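Aspartokinase (Synechocystis, PDB 3L76) probably catalyses the ATP-dependent phosphorylation of the beta-carboxyl group of aspartate, the first step toward lysine and threonine, and binds both amino acids at its ACT domains. Local coordinates at residues Leu83-Ile88 against Val130-Gly135; Pro185-Glu190 against Leu440-Ala445; Ala356-Ala361 against Asp406-Ala411. All blocks are in the same frame, centred on the assembly; numbering follows the deposited sequence.

Interaction 1: Leu83-Ile88 against Val130-Gly135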
loop_
_atom_site.group_PDB
_atom_site.type_symbol
_atom_site.label_atom_id
_atom_site.label_comp_id
_atom_site.label_asym_id
_atom_site.label_seq_id
_atom_site.Cartn_x
_atom_site.Cartn_y
_atom_site.Cartn_z
ATOM N N LEU A 83 16.529 0.023 -3.542
ATOM C CA LEU A 83 16.924 0.072 -4.945
ATOM C C LEU A 83 18.066 1.055 -5.139
ATOM O O LEU A 83 19.045 0.766 -5.835
ATOM C CB LEU A 83 15.748 0.501 -5.821
ATOM C CG LEU A 83 14.704 -0.568 -6.126
ATOM C CD1 LEU A 83 13.567 0.032 -6.932
ATOM C CD2 LEU A 83 15.342 -1.744 -6.855
ATOM N N ALA A 84 17.919 2.224 -4.525
ATOM C CA ALA A 84 18.926 3.276 -4.581
ATOM C C ALA A 84 20.262 2.816 -4.000
ATOM O O ALA A 84 21.322 3.198 -4.494
ATOM C CB ALA A 84 18.427 4.505 -3.841
ATOM N N LEU A 85 20.197 2.017 -2.935
ATOM C CA LEU A 85 21.383 1.432 -2.318
ATOM C C LEU A 85 22.041 0.440 -3.270
ATOM O O LEU A 85 23.266 0.410 -3.408
ATOM C CB LEU A 85 21.017 0.715 -1.014
ATOM C CG LEU A 85 20.822 1.567 0.248
ATOM C CD1 LEU A 85 20.003 0.831 1.303
ATOM C CD2 LEU A 85 22.164 1.988 0.824
ATOM N N GLN A 86 21.208 -0.372 -3.917
ATOM C CA GLN A 86 21.669 -1.401 -4.842
ATOM C C GLN A 86 22.290 -0.797 -6.105
ATOM O O GLN A 86 23.203 -1.381 -6.688
ATOM C CB GLN A 86 20.518 -2.351 -5.199
ATOM C CG GLN A 86 20.029 -3.205 -4.032
ATOM C CD GLN A 86 18.900 -4.143 -4.423
ATOM O OE1 GLN A 86 19.031 -4.940 -5.351
ATOM N NE2 GLN A 86 17.792 -4.062 -3.706
ATOM N N GLU A 87 21.799 0.378 -6.510
ATOM C CA GLU A 87 22.342 1.103 -7.665
ATOM C C GLU A 87 23.763 1.620 -7.426
ATOM O O GLU A 87 24.516 1.827 -8.373
ATOM C CB GLU A 87 21.416 2.255 -8.078
ATOM N N ILE A 88 24.118 1.848 -6.165
ATOM C CA ILE A 88 25.484 2.227 -5.816
ATOM C C ILE A 88 26.211 1.064 -5.148
ATOM O O ILE A 88 27.126 1.260 -4.343
ATOM C CB ILE A 88 25.533 3.482 -4.923
ATOM C CG1 ILE A 88 24.805 3.241 -3.596
ATOM C CG2 ILE A 88 24.937 4.672 -5.664
ATOM C CD1 ILE A 88 24.914 4.397 -2.633
ATOM N N VAL A 130 22.295 -4.316 4.163
ATOM C CA VAL A 130 21.615 -3.410 5.068
ATOM C C VAL A 130 20.142 -3.742 4.996
ATOM O O VAL A 130 19.558 -3.777 3.913
ATOM C CB VAL A 130 21.877 -1.885 4.833
ATOM C CG1 VAL A 130 23.093 -1.595 3.984
ATOM C CG2 VAL A 130 20.614 -1.086 4.507
ATOM N N VAL A 131 19.547 -4.048 6.142
ATOM C CA VAL A 131 18.131 -4.344 6.121
ATOM C C VAL A 131 17.283 -3.117 6.383
ATOM O O VAL A 131 17.421 -2.427 7.386
ATOM C CB VAL A 131 17.711 -5.625 6.910
ATOM C CG1 VAL A 131 18.880 -6.367 7.554
ATOM C CG2 VAL A 131 16.463 -5.443 7.741
ATOM N N VAL A 132 16.436 -2.835 5.410
ATOM C CA VAL A 132 15.589 -1.671 5.426
ATOM C C VAL A 132 14.193 -2.180 5.698
ATOM O O VAL A 132 13.692 -3.036 4.966
ATOM C CB VAL A 132 15.629 -0.986 4.075
ATOM C CG1 VAL A 132 14.649 0.176 4.027
ATOM C CG2 VAL A 132 17.059 -0.549 3.765
ATOM N N VAL A 133 13.570 -1.675 6.763
ATOM C CA VAL A 133 12.313 -2.265 7.205
ATOM C C VAL A 133 11.139 -1.322 7.241
ATOM O O VAL A 133 11.288 -0.107 7.336
ATOM C CB VAL A 133 12.377 -3.049 8.574
ATOM C CG1 VAL A 133 13.697 -3.746 8.843
ATOM C CG2 VAL A 133 11.786 -2.288 9.735
ATOM N N ALA A 134 9.959 -1.921 7.158
ATOM C CA ALA A 134 8.708 -1.191 7.215
ATOM C C ALA A 134 7.555 -2.155 7.465
ATOM O O ALA A 134 7.380 -3.154 6.753
ATOM C CB ALA A 134 8.487 -0.414 5.934
ATOM N N GLY A 135 6.778 -1.856 8.498
ATOM C CA GLY A 135 5.596 -2.629 8.805
ATOM C C GLY A 135 5.797 -3.751 9.806
ATOM O O GLY A 135 6.887 -4.306 9.962
#

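Interaction 2: Pro185-Glu190 against Leu440-Ala445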
loop_
_atom_site.group_PDB
_atom_site.type_symbol
_atom_site.label_atom_id
_atom_site.label_comp_id
_atom_site.label_asym_id
_atom_site.label_seq_id
_atom_site.Cartn_x
_atom_site.Cartn_y
_atom_site.Cartn_z
ATOM N N PRO A 185 14.107 29.272 19.170
ATOM C CA PRO A 185 14.927 30.275 18.476
ATOM C C PRO A 185 14.091 31.475 18.071
ATOM O O PRO A 185 14.580 32.603 18.056
ATOM C CB PRO A 185 15.382 29.547 17.208
ATOM C CG PRO A 185 15.167 28.122 17.471
ATOM C CD PRO A 185 14.014 28.019 18.406
ATOM N N ARG A 186 12.835 31.213 17.733
ATOM C CA ARG A 186 11.910 32.257 17.335
ATOM C C ARG A 186 11.732 33.331 18.410
ATOM O O ARG A 186 11.381 34.458 18.089
ATOM C CB ARG A 186 10.557 31.658 16.937
ATOM C CG ARG A 186 10.548 31.004 15.564
ATOM C CD ARG A 186 9.169 30.437 15.215
ATOM N NE ARG A 186 9.051 28.999 15.470
ATOM C CZ ARG A 186 8.433 28.459 16.519
ATOM N NH1 ARG A 186 7.862 29.232 17.433
ATOM N NH2 ARG A 186 8.382 27.140 16.651
ATOM N N LEU A 187 11.982 32.990 19.672
ATOM C CA LEU A 187 11.869 33.971 20.751
ATOM C C LEU A 187 13.227 34.340 21.327
ATOM O O LEU A 187 13.403 35.428 21.860
ATOM C CB LEU A 187 10.959 33.456 21.864
ATOM C CG LEU A 187 9.660 32.772 21.444
ATOM C CD1 LEU A 187 8.825 32.432 22.671
ATOM C CD2 LEU A 187 8.878 33.649 20.492
ATOM N N VAL A 188 14.186 33.427 21.227
ATOM C CA VAL A 188 15.522 33.668 21.753
ATOM C C VAL A 188 16.590 33.213 20.763
ATOM O O VAL A 188 17.065 32.076 20.829
ATOM C CB VAL A 188 15.725 32.956 23.095
ATOM C CG1 VAL A 188 17.101 33.270 23.663
ATOM C CG2 VAL A 188 14.617 33.347 24.077
ATOM N N PRO A 189 16.972 34.107 19.837
ATOM C CA PRO A 189 17.922 33.803 18.755
ATOM C C PRO A 189 19.242 33.212 19.246
ATOM O O PRO A 189 19.891 32.476 18.499
ATOM C CB PRO A 189 18.165 35.173 18.105
ATOM C CG PRO A 189 16.950 35.973 18.419
ATOM C CD PRO A 189 16.504 35.506 19.786
ATOM N N GLU A 190 19.628 33.527 20.480
ATOM C CA GLU A 190 20.883 33.039 21.039
ATOM C C GLU A 190 20.784 31.586 21.496
ATOM O O GLU A 190 21.725 31.049 22.089
ATOM C CB GLU A 190 21.335 33.915 22.200
ATOM C CG GLU A 190 21.280 35.397 21.900
ATOM C CD GLU A 190 19.865 35.938 21.893
ATOM O OE1 GLU A 190 19.492 36.634 20.926
ATOM O OE2 GLU A 190 19.123 35.666 22.856
ATOM N N LEU A 440 8.407 28.038 26.739
ATOM C CA LEU A 440 7.304 28.943 26.925
ATOM C C LEU A 440 6.040 28.430 26.259
ATOM O O LEU A 440 6.062 28.084 25.090
ATOM C CB LEU A 440 7.642 30.304 26.320
ATOM C CG LEU A 440 6.567 31.379 26.579
ATOM C CD1 LEU A 440 6.569 31.833 28.042
ATOM C CD2 LEU A 440 6.740 32.569 25.664
ATOM N N ASP A 441 4.932 28.388 26.987
ATOM C CA ASP A 441 3.658 28.100 26.343
ATOM C C ASP A 441 2.652 29.240 26.560
ATOM O O ASP A 441 2.296 29.566 27.701
ATOM C CB ASP A 441 3.100 26.753 26.799
ATOM C CG ASP A 441 1.836 26.368 26.057
ATOM O OD1 ASP A 441 1.191 27.255 25.463
ATOM O OD2 ASP A 441 1.482 25.177 26.065
ATOM N N GLN A 442 2.206 29.843 25.457
ATOM C CA GLN A 442 1.272 30.961 25.529
ATOM C C GLN A 442 -0.061 30.704 24.820
ATOM O O GLN A 442 -0.803 31.631 24.532
ATOM C CB GLN A 442 1.935 32.248 25.029
ATOM C CG GLN A 442 2.890 32.042 23.884
ATOM C CD GLN A 442 3.527 33.328 23.378
ATOM O OE1 GLN A 442 2.980 34.422 23.540
ATOM N NE2 GLN A 442 4.688 33.197 22.749
ATOM N N ASP A 443 -0.374 29.440 24.572
ATOM C CA ASP A 443 -1.617 29.060 23.911
ATOM C C ASP A 443 -2.636 28.523 24.902
ATOM O O ASP A 443 -3.647 27.933 24.514
ATOM C CB ASP A 443 -1.352 27.986 22.854
ATOM C CG ASP A 443 -0.709 28.543 21.605
ATOM O OD1 ASP A 443 0.383 29.140 21.705
ATOM O OD2 ASP A 443 -1.297 28.378 20.516
ATOM N N GLN A 444 -2.368 28.725 26.184
ATOM C CA GLN A 444 -3.166 28.095 27.222
ATOM C C GLN A 444 -4.064 29.073 27.951
ATOM O O GLN A 444 -3.804 30.264 27.969
ATOM C CB GLN A 444 -2.251 27.407 28.218
ATOM C CG GLN A 444 -2.651 25.985 28.529
ATOM C CD GLN A 444 -2.132 24.988 27.514
ATOM O OE1 GLN A 444 -1.383 24.079 27.841
ATOM N NE2 GLN A 444 -2.523 25.170 26.272
ATOM N N ALA A 445 -5.121 28.552 28.555
ATOM C CA ALA A 445 -5.981 29.348 29.422
ATOM C C ALA A 445 -6.006 28.788 30.846
ATOM O O ALA A 445 -6.074 27.580 31.058
ATOM C CB ALA A 445 -7.395 29.401 28.855
#

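Interaction 3: Ala356-Ala361 against Asp406-Ala411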
loop_
_atom_site.group_PDB
_atom_site.type_symbol
_atom_site.label_atom_id
_atom_site.label_comp_id
_atom_site.label_asym_id
_atom_site.label_seq_id
_atom_site.Cartn_x
_atom_site.Cartn_y
_atom_site.Cartn_z
ATOM N N ALA A 356 3.232 11.813 52.238
ATOM C CA ALA A 356 4.019 11.105 51.244
ATOM C C ALA A 356 3.720 11.743 49.909
ATOM O O ALA A 356 2.655 12.344 49.716
ATOM C CB ALA A 356 3.681 9.615 51.222
ATOM N N LYS A 357 4.672 11.639 48.995
ATOM C CA LYS A 357 4.436 12.038 47.617
ATOM C C LYS A 357 4.266 10.806 46.729
ATOM O O LYS A 357 5.102 9.893 46.743
ATOM C CB LYS A 357 5.583 12.899 47.111
ATOM C CG LYS A 357 5.361 13.369 45.696
ATOM C CD LYS A 357 6.560 14.143 45.143
ATOM C CE LYS A 357 7.839 13.316 45.209
ATOM N NZ LYS A 357 8.898 13.963 44.409
ATOM N N ILE A 358 3.165 10.752 45.992
ATOM C CA ILE A 358 2.990 9.701 44.994
ATOM C C ILE A 358 2.837 10.333 43.628
ATOM O O ILE A 358 2.396 11.474 43.511
ATOM C CB ILE A 358 1.789 8.787 45.276
ATOM C CG1 ILE A 358 0.503 9.605 45.300
ATOM C CG2 ILE A 358 1.976 8.062 46.588
ATOM C CD1 ILE A 358 -0.691 8.800 45.721
ATOM N N ALA A 359 3.215 9.594 42.594
ATOM C CA ALA A 359 3.092 10.104 41.231
ATOM C C ALA A 359 2.831 9.006 40.226
ATOM O O ALA A 359 3.174 7.830 40.442
ATOM C CB ALA A 359 4.337 10.853 40.852
ATOM N N ILE A 360 2.219 9.398 39.121
ATOM C CA ILE A 360 2.230 8.567 37.927
ATOM C C ILE A 360 3.086 9.301 36.920
ATOM O O ILE A 360 3.067 10.530 36.844
ATOM C CB ILE A 360 0.826 8.309 37.386
ATOM C CG1 ILE A 360 0.155 9.638 36.983
ATOM C CG2 ILE A 360 0.010 7.541 38.421
ATOM C CD1 ILE A 360 -1.237 9.456 36.392
ATOM N N ALA A 361 3.871 8.549 36.165
ATOM C CA ALA A 361 4.803 9.153 35.232
ATOM C C ALA A 361 4.676 8.445 33.896
ATOM O O ALA A 361 4.447 7.240 33.853
ATOM C CB ALA A 361 6.204 9.042 35.780
ATOM N N ASP A 406 0.261 2.978 51.374
ATOM C CA ASP A 406 0.214 1.568 50.946
ATOM C C ASP A 406 -0.951 1.296 50.020
ATOM O O ASP A 406 -0.761 0.688 48.972
ATOM C CB ASP A 406 0.094 0.596 52.123
ATOM C CG ASP A 406 1.407 -0.049 52.493
ATOM O OD1 ASP A 406 1.534 -0.473 53.661
ATOM O OD2 ASP A 406 2.304 -0.130 51.630
ATOM N N ARG A 407 -2.150 1.722 50.407
ATOM C CA ARG A 407 -3.332 1.406 49.619
ATOM C C ARG A 407 -3.370 2.245 48.355
ATOM O O ARG A 407 -3.903 1.805 47.335
ATOM C CB ARG A 407 -4.636 1.482 50.443
ATOM C CG ARG A 407 -5.043 2.847 50.983
ATOM C CD ARG A 407 -5.977 2.732 52.221
ATOM N NE ARG A 407 -6.730 1.477 52.273
ATOM C CZ ARG A 407 -8.021 1.349 51.967
ATOM N NH1 ARG A 407 -8.738 2.402 51.599
ATOM N NH2 ARG A 407 -8.602 0.158 52.035
ATOM N N ALA A 408 -2.750 3.413 48.412
ATOM C CA ALA A 408 -2.715 4.314 47.269
ATOM C C ALA A 408 -1.801 3.783 46.155
ATOM O O ALA A 408 -2.158 3.791 44.970
ATOM C CB ALA A 408 -2.285 5.719 47.705
ATOM N N ILE A 409 -0.615 3.319 46.548
ATOM C CA ILE A 409 0.380 2.766 45.620
ATOM C C ILE A 409 -0.099 1.487 44.982
ATOM O O ILE A 409 0.108 1.241 43.794
ATOM C CB ILE A 409 1.675 2.396 46.341
ATOM C CG1 ILE A 409 2.436 3.654 46.761
ATOM C CG2 ILE A 409 2.559 1.481 45.446
ATOM C CD1 ILE A 409 3.491 3.368 47.809
ATOM N N ALA A 410 -0.707 0.640 45.796
ATOM C CA ALA A 410 -1.192 -0.637 45.295
ATOM C C ALA A 410 -2.265 -0.366 44.269
ATOM O O ALA A 410 -2.297 -1.008 43.215
ATOM C CB ALA A 410 -1.759 -1.486 46.414
ATOM N N ALA A 411 -3.141 0.592 44.580
ATOM C CA ALA A 411 -4.260 0.913 43.698
ATOM C C ALA A 411 -3.797 1.485 42.375
ATOM O O ALA A 411 -4.366 1.162 41.346
ATOM C CB ALA A 411 -5.220 1.870 44.358
#

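Interaction 1: Leu83-Ile88 against Val130-Gly135
Leu85, the residue that carries this contact onto Val130 and Val132, sits in a helical turn closed by the backbone bond from Glu87 N to Leu83 O (2.9 Å). That last turn of helix 63-87 presents a single leucine to strand 130-138, and what passes between the two is apolar. The backbones stay well apart, with Leu85 CA and Val130 CA 8.8 Å from each other, and side chains fill the interval. One methyl does all the touching. Leu85 places CG anti to its own carbonyl carbon (chi1 -80°), and the chain then runs on nearly extended, which carries CD1 outward to the strand. There CD1 meets CG2 of Val130 at 3.8 Å, the two side chains reaching for each other tip to tip. Against Val132 the approach is oblique, and Leu85 CD1 lies 4.1 Å from Val132 CG2. Because the two valines alternate with Val131, they point from the same face of the strand; Val130 CG2 and Val132 CG2 are 3.7 Å apart, and the leucine methyl settles over the pair. Val131 turns to the other face, against Ile93 and Leu95. The strand itself is an interior one, bonded through Val131 to Val38 on one neighbour and through Val132 to Ile93 and Leu95 on another. Ile26 and Val30 of helix 16-31 add to the apolar layer around Leu85 and Val130. Leu83 and Ala84 of the same helical turn pack on Glu65 and Ile57 of the second subunit, so the helix lies between the sheet and the dimer partner. Such a helix packed by aliphatic side chains on a largely parallel sheet is one layer-to-layer contact of the three-layered alpha/beta/alpha sandwich of the amino acid kinase fold.

Interaction 2: Pro185-Glu190 against Leu440-Ala445
Leu187 and Leu440 meet through one methyl each, CD1 of the first and CD2 of the second, at 3.7 Å. The two residues reach this meeting by different torsions. In Leu187, CG stands anti to the carbonyl carbon (chi1 -44°) and CD1 continues the chain in extended form, anti to CA. Leu440 instead sets CG opposite its backbone nitrogen (chi1 -175°), and here it is CD2 that lies farthest along the side chain. Each leucine therefore offers its more distant methyl and holds the other branch back, while the side chains cross at about a right angle. The extended branches span the gap between the backbones, Leu187 CA and Leu440 CA being 9.2 Å apart. Gln442, two residues along from Leu440, extends its own chain toward the same spot. Its NE2 comes to 4.2 Å from Leu187 CD1, a van der Waals approach without polar character, and the same NE2 lies 3.6 Å from Leu440 CD2. Beyond the contact the chain is shaped by Asp441, whose OD1 accepts the backbone N of Asp443 at 2.8 Å. The bond is nearly straight (170° at the hydrogen) and enters almost in line with the carboxylate C-O bond; it forms an Asx turn at the break in strand 437-453. Leu581 of helix 577-587 touches Leu187, Val188 and Leu440 alike, completing a small, partly exposed cluster of aliphatic side chains. The loop bearing Leu187 belongs to the amino acid kinase part of the chain, whereas helix 577-587 belongs to the last of the four ACT domains. The arrangement is that of an interdomain interface, a loop of the kinase domain resting on the sheet and helix of the regulatory ACT region.

Interaction 3: Ala356-Ala361 against Asp406-Ala411
Strand 356-361 and the helical turn 406-411 run in broadly the same sense, with Ile358 CA and Ile409 CA the nearest pair of alpha carbons at 7.4 Å. The turn is regular, held by bonds such as Ala411 N to Arg407 O at 3.1 Å, and the strand is paired on both edges, Ile358 with Cys398 and Ala359 with Glu265. Alternation along the strand turns Ile358 to the helix, and its two branches go to different residues. With chi1 at 60°, CG1 falls between the backbone N and the carbonyl carbon, and the extended chain beyond it delivers CD1 to the CB of Ala408 at 4.0 Å. Ile358 CG2, the shorter branch, looks to the flank of the helix, where it approaches Ile409 CG1 at 4.4 Å. The alanine thus faces the strand directly, while Ile409 leaves the helix along its side and also touches Tyr266. Leu379 of helix 371-381 packs on both Ile358 and Ala408, so two helices share this face of the sheet, as in the beta-alpha-beta-beta-alpha-beta fold of ACT domains. On the opposite face Lys357 NZ makes salt bridges with Asp300 and Glu565, residues of a lysine pocket seen in the crystal. A bound threonine is about 10 Å from the side chain of Ile358, too far for contact. The chemistry across the contact is wholly aliphatic, which implies that shape and burial, rather than directional bonds, hold helix 405-415 against the strand.

Interactions 1 and 3 are buried helix-on-sheet contacts, one in the kinase domain and the other in an ACT domain, about 48 Å apart between centres; interaction 2 lies at the surface and joins these two kinds of domain. All three are carried by aliphatic side chains, yet their settings differ. Only in interaction 2 does an amide border the apolar pair, as befits its more open position. Interaction 3 is nested in the loop that interaction 2 closes, and helix 405-415 is followed in the chain by strand 437-453. The nearest atoms of these two contacts remain about 17 Å apart. Interaction 1, alone among them, lies next to the second subunit.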